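Side-chain contact in large exoprotein involved in heme utilization or adhesion (Yersinia kristensenii ATCC 33638, PDB 5E3E), which is the toxic C-terminal domain of a contact-dependent growth inhibition protein, belongs to the RNase A superfamily and is probably a ribonuclease, bound here to its immunity protein: residues Ala14-Arg19 with Lys26-Phe31. Residues are numbered along the deposited sequence; the frame is centred on the assembly and turned at random.
Sequences AELLNR and KSASSF
L16 and A28 make the closest backbone approach between the helix of 14-19 and the strand of 27-31, their CA atoms 5.6 Å apart, consistent with a small strand residue allowing a helix to lie close on a sheet. From CB, the L16 side chain runs towards the strand with CG anti to the carbonyl carbon (chi1 -59°), and its two methyls spread over consecutive strand residues. CD1 of L16 lies 4.1 Å from CB of S30 and also meets the carbonyl oxygen of A28. CD2 of L16 reaches the peptide after S29, 4.0 Å from O of S29, and touches CB of A28 at 4.2 Å. I76 and V78, on the adjoining antiparallel strand 75-79, receive the same leucine. In this RNase A superfamily domain the short N-terminal helix thus packs on the sheet, nearly antiparallel to strand 27-31 at 156°, with the two axes 7.5 Å apart. CB of A28 in turn sits 3.9 Å from O of L16 and 4.1 Å from CD of R19. Stretched straight past CG, R19 lays CB and CD beside CB of A28, while its NH2 donates to the carbonyl of R7. OG of S30 is hydrogen-bonded to N of K11, and S29, whose CB points away from the helix, bonds through OG to the carbonyl of P112.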
ATOM      1  N   ALA B  14      20.346  -6.120  -5.252  1.00 15.86           N
ATOM      2  CA  ALA B  14      21.023  -4.847  -5.158  1.00 15.81           C
ATOM      3  C   ALA B  14      20.027  -3.706  -5.270  1.00 15.33           C
ATOM      4  O   ALA B  14      20.098  -2.768  -4.519  1.00 15.43           O
ATOM      5  CB  ALA B  14      22.083  -4.698  -6.239  1.00 15.99           C
ATOM      6  N   GLU B  15      19.157  -3.801  -6.254  1.00 15.64           N
ATOM      7  CA  GLU B  15      18.144  -2.757  -6.534  1.00 16.57           C
ATOM      8  C   GLU B  15      17.191  -2.617  -5.381  1.00 15.56           C
ATOM      9  O   GLU B  15      16.955  -1.501  -4.910  1.00 16.14           O
ATOM     10  CB  GLU B  15      17.399  -3.051  -7.834  1.00 18.68           C
ATOM     11  CG  GLU B  15      18.300  -2.865  -9.050  1.00 22.39           C
ATOM     12  CD  GLU B  15      17.769  -3.393 -10.404  1.00 27.22           C
ATOM     13  OE1 GLU B  15      17.122  -4.485 -10.498  1.00 27.22           O
ATOM     14  OE2 GLU B  15      18.080  -2.675 -11.421  1.00 33.22           O
ATOM     15  N   LEU B  16      16.677  -3.738  -4.878  1.00 14.44           N
ATOM     16  CA  LEU B  16      15.717  -3.687  -3.762  1.00 14.01           C
ATOM     17  C   LEU B  16      16.365  -3.155  -2.492  1.00 13.88           C
ATOM     18  O   LEU B  16      15.786  -2.303  -1.803  1.00 13.66           O
ATOM     19  CB  LEU B  16      15.084  -5.058  -3.520  1.00 13.96           C
ATOM     20  CG  LEU B  16      14.340  -5.627  -4.731  1.00 13.85           C
ATOM     21  CD1 LEU B  16      13.784  -6.945  -4.278  1.00 14.27           C
ATOM     22  CD2 LEU B  16      13.221  -4.713  -5.198  1.00 13.77           C
ATOM     23  N   LEU B  17      17.603  -3.571  -2.234  1.00 13.87           N
ATOM     24  CA  LEU B  17      18.324  -3.130  -1.058  1.00 14.42           C
ATOM     25  C   LEU B  17      18.630  -1.656  -1.105  1.00 15.01           C
ATOM     26  O   LEU B  17      18.633  -0.981  -0.079  1.00 15.27           O
ATOM     27  CB  LEU B  17      19.585  -3.986  -0.799  1.00 14.76           C
ATOM     28  CG  LEU B  17      19.305  -5.387  -0.236  1.00 14.92           C
ATOM     29  CD1 LEU B  17      20.541  -6.286  -0.325  1.00 15.40           C
ATOM     30  CD2 LEU B  17      18.821  -5.320   1.191  1.00 15.12           C
ATOM     31  N   ASN B  18      18.880  -1.126  -2.293  1.00 15.49           N
ATOM     32  CA  ASN B  18      19.061   0.295  -2.417  1.00 16.18           C
ATOM     33  C   ASN B  18      17.792   1.094  -2.044  1.00 16.02           C
ATOM     34  O   ASN B  18      17.873   2.131  -1.413  1.00 16.75           O
ATOM     35  CB  ASN B  18      19.505   0.606  -3.847  1.00 17.15           C
ATOM     36  CG  ASN B  18      19.898   2.059  -4.020  1.00 18.79           C
ATOM     37  OD1 ASN B  18      19.178   2.830  -4.641  1.00 21.74           O
ATOM     38  ND2 ASN B  18      20.951   2.458  -3.354  1.00 19.56           N
ATOM     39  N   ARG B  19      16.625   0.601  -2.421  1.00 15.81           N
ATOM     40  CA  ARG B  19      15.371   1.293  -2.079  1.00 16.03           C
ATOM     41  C   ARG B  19      15.140   1.375  -0.575  1.00 16.40           C
ATOM     42  O   ARG B  19      14.600   2.376  -0.076  1.00 16.98           O
ATOM     43  CB  ARG B  19      14.198   0.592  -2.720  1.00 16.15           C
ATOM     44  CG  ARG B  19      14.208   0.616  -4.230  1.00 16.28           C
ATOM     45  CD  ARG B  19      13.067  -0.223  -4.748  1.00 16.35           C
ATOM     46  NE  ARG B  19      13.109  -0.277  -6.199  1.00 16.49           N
ATOM     47  CZ  ARG B  19      12.277  -0.970  -6.972  1.00 16.43           C
ATOM     48  NH1 ARG B  19      11.276  -1.672  -6.472  1.00 16.15           N
ATOM     49  NH2 ARG B  19      12.451  -0.942  -8.278  1.00 17.21           N
ATOM     50  N   LYS B  26       9.836   1.162   3.789  1.00 16.45           N
ATOM     51  CA  LYS B  26      10.201   0.271   4.895  1.00 16.99           C
ATOM     52  C   LYS B  26      10.688  -1.066   4.349  1.00 16.83           C
ATOM     53  O   LYS B  26      11.390  -1.812   5.066  1.00 17.58           O
ATOM     54  CB  LYS B  26       9.041   0.017   5.870  1.00 17.90           C
ATOM     55  CG  LYS B  26       7.983  -0.939   5.389  1.00 18.75           C
ATOM     56  CD  LYS B  26       7.206  -1.538   6.515  1.00 19.85           C
ATOM     57  CE  LYS B  26       6.398  -2.701   5.992  1.00 20.24           C
ATOM     58  NZ  LYS B  26       5.297  -2.222   5.138  1.00 20.09           N
ATOM     59  N   SER B  27      10.215  -1.392   3.150  1.00 16.09           N
ATOM     60  CA  SER B  27      10.507  -2.679   2.494  1.00 15.90           C
ATOM     61  C   SER B  27      10.249  -2.560   1.012  1.00 14.80           C
ATOM     62  O   SER B  27       9.563  -1.643   0.549  1.00 14.65           O
ATOM     63  CB  SER B  27       9.695  -3.831   3.074  1.00 16.64           C
ATOM     64  OG  SER B  27       8.346  -3.802   2.697  1.00 18.78           O
ATOM     65  N   ALA B  28      10.844  -3.477   0.264  1.00 13.62           N
ATOM     66  CA  ALA B  28      10.727  -3.451  -1.177  1.00 13.19           C
ATOM     67  C   ALA B  28      10.683  -4.874  -1.669  1.00 12.59           C
ATOM     68  O   ALA B  28      11.448  -5.726  -1.225  1.00 12.85           O
ATOM     69  CB  ALA B  28      11.905  -2.716  -1.763  1.00 13.21           C
ATOM     70  N   SER B  29       9.852  -5.131  -2.649  1.00 12.26           N
ATOM     71  CA  SER B  29       9.692  -6.487  -3.137  1.00 11.98           C
ATOM     72  C   SER B  29       9.546  -6.546  -4.662  1.00 12.15           C
ATOM     73  O   SER B  29       9.264  -5.534  -5.327  1.00 11.96           O
ATOM     74  CB  SER B  29       8.480  -7.101  -2.457  1.00 12.05           C
ATOM     75  OG  SER B  29       7.281  -6.409  -2.841  1.00 11.75           O
ATOM     76  N   SER B  30       9.686  -7.760  -5.188  1.00 12.04           N
ATOM     77  CA  SER B  30       9.689  -8.001  -6.627  1.00 12.54           C
ATOM     78  C   SER B  30       9.241  -9.435  -6.907  1.00 12.47           C
ATOM     79  O   SER B  30       9.701 -10.368  -6.235  1.00 12.60           O
ATOM     80  CB  SER B  30      11.086  -7.797  -7.201  1.00 12.73           C
ATOM     81  OG  SER B  30      11.117  -8.104  -8.575  1.00 13.27           O
ATOM     82  N   PHE B  31       8.376  -9.597  -7.913  1.00 12.64           N
ATOM     83  CA  PHE B  31       8.033 -10.912  -8.452  1.00 13.19           C
ATOM     84  C   PHE B  31       9.272 -11.511  -9.111  1.00 13.84           C
ATOM     85  O   PHE B  31      10.134 -10.798  -9.623  1.00 13.55           O
ATOM     86  CB  PHE B  31       6.930 -10.827  -9.499  1.00 13.12           C
ATOM     87  CG  PHE B  31       5.615 -10.374  -8.953  1.00 12.80           C
ATOM     88  CD1 PHE B  31       4.851 -11.225  -8.147  1.00 12.66           C
ATOM     89  CD2 PHE B  31       5.153  -9.094  -9.207  1.00 12.59           C
ATOM     90  CE1 PHE B  31       3.641 -10.813  -7.658  1.00 12.75           C
ATOM     91  CE2 PHE B  31       3.949  -8.690  -8.729  1.00 12.64           C
ATOM     92  CZ  PHE B  31       3.193  -9.548  -7.927  1.00 12.71           C
TER